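Local coordinates for protein haloacid dehalogenase-like hydrolase (Klebsiella pneumoniae subsp. pneumoniae, PDB 3PGV) that probably hydrolyses phosphate esters as a metal-dependent phosphatase of the Cof family, with a calcium ion held at the site usually assigned to magnesium, at residues 231-236 and 250-255; 246-251 and 263-268. All blocks are in the same frame, centred on the assembly; numbering follows the deposited sequence.

Contact 1: residues 231-236 and 250-255. With CA (calcium ion), chain E.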
ATOM      1  N   PHE A 231      10.675  -1.410   4.116  1.00 32.73           N
ATOM      2  CA  PHE A 231      10.062  -1.635   5.431  1.00 31.08           C
ATOM      3  C   PHE A 231       8.545  -1.795   5.261  1.00 36.30           C
ATOM      4  O   PHE A 231       7.925  -1.032   4.513  1.00 35.53           O
ATOM      5  CB  PHE A 231      10.376  -0.457   6.373  1.00 32.19           C
ATOM      6  CG  PHE A 231      11.851  -0.205   6.596  1.00 34.47           C
ATOM      7  CD1 PHE A 231      12.584   0.586   5.711  1.00 36.25           C
ATOM      8  CD2 PHE A 231      12.492  -0.692   7.730  1.00 37.69           C
ATOM      9  CE1 PHE A 231      13.953   0.824   5.921  1.00 38.54           C
ATOM     10  CE2 PHE A 231      13.863  -0.453   7.940  1.00 41.48           C
ATOM     11  CZ  PHE A 231      14.580   0.309   7.035  1.00 39.06           C
ATOM     12  N   GLY A 232       7.965  -2.793   5.943  1.00 33.44           N
ATOM     13  CA  GLY A 232       6.526  -3.075   5.872  1.00 31.76           C
ATOM     14  C   GLY A 232       6.003  -3.938   7.011  1.00 34.43           C
ATOM     15  O   GLY A 232       6.788  -4.546   7.756  1.00 36.72           O
ATOM     16  N   ASP A 233       4.668  -4.037   7.136  1.00 26.99           N
ATOM     17  CA  ASP A 233       4.046  -4.804   8.232  1.00 25.58           C
ATOM     18  C   ASP A 233       2.837  -5.663   7.776  1.00 27.84           C
ATOM     19  O   ASP A 233       2.232  -6.358   8.601  1.00 25.59           O
ATOM     20  CB  ASP A 233       3.608  -3.854   9.371  1.00 26.82           C
ATOM     21  CG  ASP A 233       2.400  -3.010   9.031  1.00 37.11           C
ATOM     22  OD1 ASP A 233       2.279  -2.588   7.857  1.00 41.22           O
ATOM     23  OD2 ASP A 233       1.609  -2.719   9.944  1.00 38.04           O
ATOM     24  N   GLY A 234       2.461  -5.553   6.499  1.00 24.15           N
ATOM     25  CA  GLY A 234       1.290  -6.255   5.983  1.00 23.90           C
ATOM     26  C   GLY A 234       1.564  -7.155   4.792  1.00 30.94           C
ATOM     27  O   GLY A 234       2.646  -7.103   4.190  1.00 31.53           O
HETATM   28  N   MSE A 235       0.567  -7.975   4.424  1.00 28.66           N
HETATM   29  CA  MSE A 235       0.668  -8.878   3.282  1.00 29.40           C
HETATM   30  C   MSE A 235       0.852  -8.104   1.978  1.00 33.30           C
HETATM   31  O   MSE A 235       1.530  -8.587   1.074  1.00 33.45           O
HETATM   32  CB  MSE A 235      -0.562  -9.800   3.206  1.00 31.85           C
HETATM   33  CG  MSE A 235      -0.572 -10.889   4.286  1.00 39.45           C
HETATM   34 SE   MSE A 235       1.005 -12.037   4.178  0.75 48.84          SE
HETATM   35  CE  MSE A 235       0.687 -12.837   2.375  1.00 45.48           C
ATOM     36  N   ASN A 236       0.304  -6.859   1.904  1.00 27.27           N
ATOM     37  CA  ASN A 236       0.479  -5.996   0.725  1.00 25.19           C
ATOM     38  C   ASN A 236       1.915  -5.408   0.638  1.00 29.49           C
ATOM     39  O   ASN A 236       2.243  -4.720  -0.341  1.00 28.76           O
ATOM     40  CB  ASN A 236      -0.585  -4.899   0.679  1.00 22.03           C
ATOM     41  CG  ASN A 236      -0.678  -4.052   1.943  1.00 35.79           C
ATOM     42  OD1 ASN A 236      -0.398  -4.503   3.056  1.00 33.54           O
ATOM     43  ND2 ASN A 236      -1.150  -2.841   1.798  1.00 25.47           N
HETATM   44  N   MSE A 250       8.290  -5.219  10.387  1.00 32.20           N
HETATM   45  CA  MSE A 250       8.013  -4.554  11.672  1.00 30.37           C
HETATM   46  C   MSE A 250       7.687  -5.592  12.739  1.00 34.12           C
HETATM   47  O   MSE A 250       7.055  -6.606  12.428  1.00 32.96           O
HETATM   48  CB  MSE A 250       6.823  -3.582  11.527  1.00 30.16           C
HETATM   49  CG  MSE A 250       7.004  -2.555  10.413  1.00 34.12           C
HETATM   50 SE   MSE A 250       8.607  -1.515  10.636  0.75 39.87          SE
HETATM   51  CE  MSE A 250       8.193  -0.633  12.291  1.00 36.34           C
ATOM     52  N   ALA A 251       8.046  -5.316  14.012  1.00 30.85           N
ATOM     53  CA  ALA A 251       7.677  -6.214  15.117  1.00 31.39           C
ATOM     54  C   ALA A 251       6.148  -6.300  15.233  1.00 35.58           C
ATOM     55  O   ALA A 251       5.604  -7.363  15.563  1.00 36.42           O
ATOM     56  CB  ALA A 251       8.270  -5.711  16.431  1.00 33.00           C
ATOM     57  N   ASN A 252       5.453  -5.194  14.898  1.00 29.56           N
ATOM     58  CA  ASN A 252       3.997  -5.118  14.975  1.00 28.09           C
ATOM     59  C   ASN A 252       3.314  -5.711  13.738  1.00 33.32           C
ATOM     60  O   ASN A 252       2.097  -5.618  13.609  1.00 33.64           O
ATOM     61  CB  ASN A 252       3.564  -3.685  15.183  1.00 27.82           C
ATOM     62  CG  ASN A 252       4.143  -2.731  14.164  1.00 45.78           C
ATOM     63  OD1 ASN A 252       5.304  -2.334  14.245  1.00 33.12           O
ATOM     64  ND2 ASN A 252       3.340  -2.342  13.185  1.00 33.25           N
ATOM     65  N   ALA A 253       4.100  -6.305  12.817  1.00 30.55           N
ATOM     66  CA  ALA A 253       3.569  -6.856  11.571  1.00 28.01           C
ATOM     67  C   ALA A 253       2.649  -8.029  11.804  1.00 33.75           C
ATOM     68  O   ALA A 253       2.761  -8.719  12.826  1.00 32.40           O
ATOM     69  CB  ALA A 253       4.700  -7.273  10.669  1.00 28.19           C
ATOM     70  N   HIS A 254       1.783  -8.317  10.813  1.00 32.44           N
ATOM     71  CA  HIS A 254       0.934  -9.503  10.847  1.00 32.34           C
ATOM     72  C   HIS A 254       1.793 -10.766  10.818  1.00 36.37           C
ATOM     73  O   HIS A 254       2.819 -10.799  10.129  1.00 37.64           O
ATOM     74  CB  HIS A 254      -0.052  -9.485   9.685  1.00 31.95           C
ATOM     75  CG  HIS A 254      -1.033  -8.365   9.787  1.00 34.51           C
ATOM     76  ND1 HIS A 254      -2.204  -8.498  10.509  1.00 36.46           N
ATOM     77  CD2 HIS A 254      -0.946  -7.097   9.322  1.00 35.38           C
ATOM     78  CE1 HIS A 254      -2.805  -7.324  10.432  1.00 35.49           C
ATOM     79  NE2 HIS A 254      -2.090  -6.455   9.708  1.00 35.07           N
ATOM     80  N   GLN A 255       1.416 -11.776  11.626  1.00 30.60           N
ATOM     81  CA  GLN A 255       2.161 -13.026  11.764  1.00 30.91           C
ATOM     82  C   GLN A 255       2.257 -13.780  10.431  1.00 37.63           C
ATOM     83  O   GLN A 255       3.278 -14.418  10.159  1.00 39.48           O
ATOM     84  CB  GLN A 255       1.513 -13.918  12.852  1.00 32.63           C
ATOM     85  CG  GLN A 255       2.322 -15.177  13.201  1.00 33.99           C
ATOM     86  CD  GLN A 255       3.634 -14.839  13.848  1.00 47.87           C
ATOM     87  OE1 GLN A 255       3.701 -14.088  14.833  1.00 49.58           O
ATOM     88  NE2 GLN A 255       4.702 -15.418  13.339  1.00 39.94           N
TER
HETATM   89 CA    CA E 267       0.927  -1.268   6.666  1.00 37.85          CA
HETATM   90  O   HOH W   1       0.848  -3.694  12.127  1.00 32.23           O
HETATM   91  O   HOH W   2       0.897  -2.615   4.423  1.00 43.76           O
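M250 N and H254 N bond to the carbonyl oxygens of G232 and D233, joining the end of strand 228-232 to the loop that follows strand 246-249. The amide of M250 gives a nearly straight bond to G232 O (N to O 3.1 Å, 164° at the hydrogen); one residue further along the first segment and four along the second, H254 N reaches D233 O at 3.0 Å. The H254 ring turns an edge to the same D233 O, with H254 CD2 3.3 Å away. H254 stands at the N-cap of helix 255-260, and a type I turn over M250-A253, closed by A253 N on M250 O, brings the chain round between the two bonds.

Carbon-to-carbon packing surrounds D233 CB, which lies 3.8 Å from both CG of selenomethionine M250 and CB of A253.

D233 belongs to the metal site at the C-terminal ends of the parallel strands, as in HAD-superfamily hydrolases with their Rossmann-like core. Calcium is bound by D233 OD1 at 2.2 Å and by a water that lies 2.7 Å from N236 OD1; D27 OD2 and the backbone oxygen of D29 are further ligands.

Water-mediated bonds hold the other carboxylate oxygen. With CG set between backbone N and carbonyl carbon (chi1 72°), the D233 carboxylate offers OD1 to the metal while OD2 accepts a hydrogen bond from a second water, 2.5 Å away. That water also donates to N252 O and accepts from N252 ND2, whose amide plane is turned 53° from the carboxylate. N252 ND2 is further bonded to G30 O, and D237 OD2 accepts from the amides of D233 and G234.

Contact 2: residues 246-251 and 263-268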
ATOM      1  N   LYS A 246      17.218  -5.360   0.455  1.00 46.00           N
ATOM      2  CA  LYS A 246      17.086  -5.612   1.888  1.00 45.80           C
ATOM      3  C   LYS A 246      15.635  -5.314   2.337  1.00 48.91           C
ATOM      4  O   LYS A 246      15.119  -4.221   2.087  1.00 48.36           O
ATOM      5  CB  LYS A 246      18.086  -4.744   2.680  1.00 48.15           C
ATOM      6  CG  LYS A 246      17.891  -4.761   4.198  1.00 44.19           C
ATOM      7  CD  LYS A 246      18.230  -6.106   4.832  1.00 48.24           C
ATOM      8  CE  LYS A 246      18.004  -6.068   6.321  1.00 51.27           C
ATOM      9  NZ  LYS A 246      18.255  -7.382   6.950  1.00 55.17           N
ATOM     10  N   GLY A 247      14.992  -6.302   2.949  1.00 44.41           N
ATOM     11  CA  GLY A 247      13.634  -6.161   3.465  1.00 42.57           C
ATOM     12  C   GLY A 247      13.559  -6.309   4.975  1.00 44.72           C
ATOM     13  O   GLY A 247      14.103  -7.263   5.531  1.00 44.04           O
ATOM     14  N   CYS A 248      12.877  -5.355   5.654  1.00 41.09           N
ATOM     15  CA  CYS A 248      12.685  -5.394   7.114  1.00 39.82           C
ATOM     16  C   CYS A 248      11.218  -5.514   7.457  1.00 40.53           C
ATOM     17  O   CYS A 248      10.407  -4.707   6.989  1.00 39.12           O
ATOM     18  CB  CYS A 248      13.306  -4.171   7.777  1.00 40.74           C
ATOM     19  SG  CYS A 248      15.098  -4.088   7.649  1.00 47.17           S
ATOM     20  N   ILE A 249      10.876  -6.477   8.320  1.00 36.01           N
ATOM     21  CA  ILE A 249       9.506  -6.672   8.810  1.00 33.63           C
ATOM     22  C   ILE A 249       9.356  -6.015  10.195  1.00 37.65           C
ATOM     23  O   ILE A 249      10.214  -6.201  11.062  1.00 39.44           O
ATOM     24  CB  ILE A 249       9.148  -8.200   8.849  1.00 36.41           C
ATOM     25  CG1 ILE A 249       9.184  -8.821   7.430  1.00 35.37           C
ATOM     26  CG2 ILE A 249       7.786  -8.448   9.540  1.00 34.83           C
ATOM     27  CD1 ILE A 249       8.957 -10.369   7.405  1.00 40.09           C
HETATM   28  N   MSE A 250       8.290  -5.219  10.387  1.00 32.20           N
HETATM   29  CA  MSE A 250       8.013  -4.554  11.672  1.00 30.37           C
HETATM   30  C   MSE A 250       7.687  -5.592  12.739  1.00 34.12           C
HETATM   31  O   MSE A 250       7.055  -6.606  12.428  1.00 32.96           O
HETATM   32  CB  MSE A 250       6.823  -3.582  11.527  1.00 30.16           C
HETATM   33  CG  MSE A 250       7.004  -2.555  10.413  1.00 34.12           C
HETATM   34 SE   MSE A 250       8.607  -1.515  10.636  0.75 39.87          SE
HETATM   35  CE  MSE A 250       8.193  -0.633  12.291  1.00 36.34           C
ATOM     36  N   ALA A 251       8.046  -5.316  14.012  1.00 30.85           N
ATOM     37  CA  ALA A 251       7.677  -6.214  15.117  1.00 31.39           C
ATOM     38  C   ALA A 251       6.148  -6.300  15.233  1.00 35.58           C
ATOM     39  O   ALA A 251       5.604  -7.363  15.563  1.00 36.42           O
ATOM     40  CB  ALA A 251       8.270  -5.711  16.431  1.00 33.00           C
ATOM     41  N   GLU A 263      12.965 -15.578   6.389  1.00 43.93           N
ATOM     42  CA  GLU A 263      14.338 -15.182   6.047  1.00 45.15           C
ATOM     43  C   GLU A 263      14.584 -13.670   6.238  1.00 49.25           C
ATOM     44  O   GLU A 263      15.732 -13.222   6.194  1.00 51.02           O
ATOM     45  CB  GLU A 263      14.690 -15.608   4.601  1.00 46.47           C
ATOM     46  CG  GLU A 263      14.010 -14.780   3.510  1.00 52.57           C
ATOM     47  CD  GLU A 263      12.537 -15.063   3.258  1.00 63.01           C
ATOM     48  OE1 GLU A 263      12.015 -16.064   3.802  1.00 53.78           O
ATOM     49  OE2 GLU A 263      11.926 -14.322   2.452  1.00 51.10           O
ATOM     50  N   LEU A 264      13.509 -12.886   6.388  1.00 43.47           N
ATOM     51  CA  LEU A 264      13.634 -11.441   6.522  1.00 41.87           C
ATOM     52  C   LEU A 264      13.826 -11.011   7.961  1.00 44.75           C
ATOM     53  O   LEU A 264      13.221 -11.583   8.875  1.00 43.69           O
ATOM     54  CB  LEU A 264      12.421 -10.722   5.899  1.00 39.41           C
ATOM     55  CG  LEU A 264      12.225 -10.922   4.387  1.00 43.28           C
ATOM     56  CD1 LEU A 264      11.017 -10.186   3.904  1.00 41.02           C
ATOM     57  CD2 LEU A 264      13.464 -10.469   3.593  1.00 46.34           C
ATOM     58  N   GLU A 265      14.640  -9.980   8.165  1.00 41.03           N
ATOM     59  CA  GLU A 265      14.884  -9.423   9.482  1.00 41.01           C
ATOM     60  C   GLU A 265      13.620  -8.786  10.038  1.00 45.52           C
ATOM     61  O   GLU A 265      12.937  -8.028   9.330  1.00 44.80           O
ATOM     62  CB  GLU A 265      16.016  -8.381   9.417  1.00 43.19           C
ATOM     63  CG  GLU A 265      16.408  -7.809  10.773  1.00 46.12           C
ATOM     64  CD  GLU A 265      17.398  -6.663  10.726  1.00 57.70           C
ATOM     65  OE1 GLU A 265      17.723  -6.194   9.610  1.00 61.30           O
ATOM     66  OE2 GLU A 265      17.824  -6.208  11.809  1.00 53.20           O
ATOM     67  N   VAL A 266      13.301  -9.092  11.298  1.00 43.05           N
ATOM     68  CA  VAL A 266      12.198  -8.453  11.999  1.00 40.97           C
ATOM     69  C   VAL A 266      12.779  -7.363  12.904  1.00 44.39           C
ATOM     70  O   VAL A 266      13.615  -7.658  13.762  1.00 44.56           O
ATOM     71  CB  VAL A 266      11.320  -9.469  12.799  1.00 43.18           C
ATOM     72  CG1 VAL A 266      10.208  -8.748  13.562  1.00 41.36           C
ATOM     73  CG2 VAL A 266      10.733 -10.530  11.875  1.00 42.25           C
ATOM     74  N   ILE A 267      12.422  -6.098  12.641  1.00 38.92           N
ATOM     75  CA  ILE A 267      12.903  -4.986  13.453  1.00 38.44           C
ATOM     76  C   ILE A 267      11.872  -4.625  14.521  1.00 44.13           C
ATOM     77  O   ILE A 267      10.895  -5.364  14.703  1.00 43.17           O
ATOM     78  CB  ILE A 267      13.346  -3.767  12.582  1.00 39.99           C
ATOM     79  CG1 ILE A 267      12.139  -3.106  11.861  1.00 38.42           C
ATOM     80  CG2 ILE A 267      14.440  -4.174  11.603  1.00 39.11           C
ATOM     81  CD1 ILE A 267      12.423  -1.680  11.322  1.00 43.51           C
ATOM     82  N   GLY A 268      12.110  -3.522  15.242  1.00 42.04           N
ATOM     83  CA  GLY A 268      11.230  -3.079  16.325  1.00 41.70           C
ATOM     84  C   GLY A 268       9.845  -2.636  15.869  1.00 43.45           C
ATOM     85  O   GLY A 268       9.507  -2.728  14.683  1.00 43.08           O
TER
HETATM   86  O   HOH W   3      16.011  -8.979   5.991  1.00 34.44           O
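E265 meets K246 through a salt bridge beside the paired backbones, and its side chain can be followed outward from the strand. CB of E265 lies 3.5 Å from K246 NZ. The chain then runs extended, with CG anti to the backbone N (chi1 -176°), and carries E265 CD to 3.9 Å from K246 NZ. At the tip E265 OE1 meets K246 NZ at 3.0 Å on its anti side, 25° out of the carboxylate plane, and also accepts a bond from Y278 of helix 274-283. A water accepts from K246 NZ and E265 N and donates to G247 O, bridging the strands where no direct backbone bond forms.

Beyond it the backbones pair directly: I249 N donates to E265 O almost straight (173°), and I267 N to I249 O. Past the strand, A251 N turns to G268 O (3.0 Å), well above that carbonyl's plane.

On the I249 side, I249 CD1 packs on L264 CB, these side chains crossing at about a right angle, and helix 238-243 adds L241 to both. On the C248 side I267 CG2 lies against C248 CB, and I267 CD1 reaches M250 SE at 3.9 Å, near F231 and helix 274-283. The strands are the two ends of a beta-alpha-beta crossover through helix 255-260, the short, weakly bonded strand 265-266 forming one edge of the Rossmann-like sheet of the HAD fold.

In the fold
Contacts 1 and 2 share M250 and A251, their centres about 8 Å apart. Contact 1 joins the end of strand 228-232 to the loop after strand 246-249, about 12 Å from the centre of the chain; four of its touching residues are buried and none is exposed, and to its backbone bonds it adds carboxylate, calcium and ordered water. Contact 2, about 17 Å out, lies at the sheet edge with V266 exposed, and combines backbone pairing with a salt bridge and aliphatic packing. F231 links them by packing on both C248 and I267, while G232 N probably bonds to C248 O. Helix 255-260 follows the loop of contact 1 and precedes the edge strand of contact 2.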